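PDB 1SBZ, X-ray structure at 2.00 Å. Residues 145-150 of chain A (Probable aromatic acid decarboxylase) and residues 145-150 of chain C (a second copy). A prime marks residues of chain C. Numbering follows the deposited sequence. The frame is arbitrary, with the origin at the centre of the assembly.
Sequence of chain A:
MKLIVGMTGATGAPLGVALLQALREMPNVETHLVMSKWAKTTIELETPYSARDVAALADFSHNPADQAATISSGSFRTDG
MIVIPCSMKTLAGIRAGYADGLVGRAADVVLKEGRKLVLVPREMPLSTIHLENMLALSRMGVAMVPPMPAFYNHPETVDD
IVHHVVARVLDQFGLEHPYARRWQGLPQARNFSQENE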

# COMPACT_ATOMS: atom_id res chain seq x y z
N VAL A 145 10.08 19.24 -14.06
CA VAL A 145 10.35 19.76 -15.40
C VAL A 145 11.78 19.44 -15.85
O VAL A 145 12.65 20.32 -15.86
CB VAL A 145 10.06 21.30 -15.50
CG1 VAL A 145 10.03 21.76 -16.97
CG2 VAL A 145 8.73 21.66 -14.82
N PRO A 146 12.05 18.19 -16.23
CA PRO A 146 13.37 17.81 -16.71
C PRO A 146 13.70 18.61 -17.98
O PRO A 146 12.77 19.01 -18.69
CB PRO A 146 13.22 16.32 -17.03
CG PRO A 146 11.78 16.11 -17.24
CD PRO A 146 11.11 17.05 -16.27
N PRO A 147 14.98 18.88 -18.24
CA PRO A 147 15.38 19.66 -19.42
C PRO A 147 15.35 18.85 -20.73
O PRO A 147 16.38 18.66 -21.37
CB PRO A 147 16.81 20.10 -19.08
CG PRO A 147 17.32 19.09 -18.11
CD PRO A 147 16.15 18.49 -17.42
N MSE A 148 14.16 18.39 -21.11
CA MSE A 148 13.96 17.55 -22.28
C MSE A 148 13.91 18.39 -23.57
O MSE A 148 12.98 19.18 -23.75
CB MSE A 148 12.66 16.77 -22.12
CG MSE A 148 12.57 15.91 -20.86
SE MSE A 148 12.80 14.02 -21.23
CE MSE A 148 11.82 13.25 -19.66
N PRO A 149 14.88 18.22 -24.46
CA PRO A 149 14.91 18.99 -25.71
C PRO A 149 13.69 18.72 -26.58
O PRO A 149 13.24 17.58 -26.70
CB PRO A 149 16.17 18.47 -26.41
CG PRO A 149 16.46 17.17 -25.79
CD PRO A 149 16.00 17.27 -24.37
N ALA A 150 13.15 19.80 -27.15
CA ALA A 150 12.11 19.69 -28.17
C ALA A 150 12.74 19.86 -29.55
O ALA A 150 13.71 20.61 -29.71
CB ALA A 150 11.03 20.73 -27.93
N VAL C 145 16.02 5.94 -20.03
CA VAL C 145 17.12 6.76 -20.51
C VAL C 145 16.54 7.97 -21.26
O VAL C 145 16.57 8.01 -22.49
CB VAL C 145 18.06 5.94 -21.44
CG1 VAL C 145 19.28 6.77 -21.88
CG2 VAL C 145 18.50 4.65 -20.75
N PRO C 146 16.02 8.95 -20.52
CA PRO C 146 15.41 10.14 -21.13
C PRO C 146 16.52 10.94 -21.82
O PRO C 146 17.67 10.83 -21.42
CB PRO C 146 14.86 10.91 -19.93
CG PRO C 146 15.71 10.49 -18.79
CD PRO C 146 16.03 9.05 -19.05
N PRO C 147 16.19 11.73 -22.84
CA PRO C 147 17.21 12.46 -23.60
C PRO C 147 17.67 13.72 -22.85
O PRO C 147 17.32 14.83 -23.24
CB PRO C 147 16.48 12.83 -24.90
CG PRO C 147 15.04 12.88 -24.53
CD PRO C 147 14.83 11.97 -23.36
N MSE C 148 18.43 13.52 -21.78
CA MSE C 148 18.87 14.62 -20.91
C MSE C 148 20.19 15.20 -21.42
O MSE C 148 21.19 14.49 -21.48
CB MSE C 148 19.05 14.12 -19.47
CG MSE C 148 17.83 13.48 -18.84
SE MSE C 148 16.72 14.76 -17.90
CE MSE C 148 15.80 13.52 -16.59
N PRO C 149 20.20 16.49 -21.77
CA PRO C 149 21.42 17.16 -22.20
C PRO C 149 22.53 17.10 -21.16
O PRO C 149 22.29 17.32 -19.97
CB PRO C 149 20.97 18.60 -22.40
CG PRO C 149 19.53 18.51 -22.67
CD PRO C 149 19.04 17.40 -21.78
N ALA C 150 23.74 16.79 -21.62
CA ALA C 150 24.93 16.89 -20.78
C ALA C 150 25.79 18.07 -21.25
O ALA C 150 26.08 18.21 -22.44
CB ALA C 150 25.72 15.60 -20.84

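The two stretches are copies of the same loop, Val-Pro-Pro-Met-Pro-Ala, and they meet in a nearly twofold-symmetric way: almost every contact made by chain A has its counterpart made by chain C. Neither segment forms regular helix or strand. Their paths from residue 146 to 149 run 72° apart, so the chains cross instead of lying alongside one another, and the closest pair of CA atoms is that of Met148 and Met148′, 5.9 Å apart. The contact buries 336 Å², both sides summed.

No hydrogen bond links the two stretches. The sequence helps to explain this, because proline has no amide hydrogen and three of the four contacting residues on each side are prolines. The remaining amide, that of Met148, is used within its own loop: Met148′ N donates to Pro146′ O at 2.8 Å, and Met148 N makes a weak bond to Pro146 O at 2.9 Å. Each spans a tight bend around residue 147, whose positive psi (63° in Pro147, 72° in Pro147′) accompanies the turn of the chain.

The shortest approaches between the two stretches join a carbonyl oxygen to a proline ring carbon. Pro147 O lies 3.0 Å from Pro149′ CD, and Pro149 CD lies 3.0 Å from Pro147′ O. The CD atom is bonded to the ring nitrogen, which makes its hydrogens slightly positive, so a carbonyl oxygen is a favourable neighbour despite the lack of a conventional donor. The two Pro149 rings also meet each other, with Pro149 CD 4.0 Å from Pro149′ CD; their CA-to-CB bonds point toward the opposing stretch.

The rest of this contact is apolar packing, led by the selenomethionines. The CA-to-CB bond of Met148 points sideways, yet its long, flexible side chain brings its end nearer the partner. With chi1 at -56° and chi2 at -105°, between the usual wells, SE is set in place, and chi3 near -155° carries CE onward: Met148 SE lies 3.6 Å from Pro147′ CD and Met148 CE 3.8 Å from Pro146′ CB. Met148′ repeats the arrangement, with Met148′ SE 3.8 Å from Pro147 CD and Met148′ CE 3.8 Å from Pro146 CB. Selenium is large and polarizable, well suited to dispersion contacts, while the rigid proline rings offer compact hydrocarbon surfaces that need little ordering to pack. Looser contacts, Pro147 CG to Pro149′ CD and Pro149 CG to Pro147′ CB, both at 4.4 Å, supplement these. Val145 and Ala150 lie beyond reach of the opposite stretch in both copies, leaving the contact to the four residues between them.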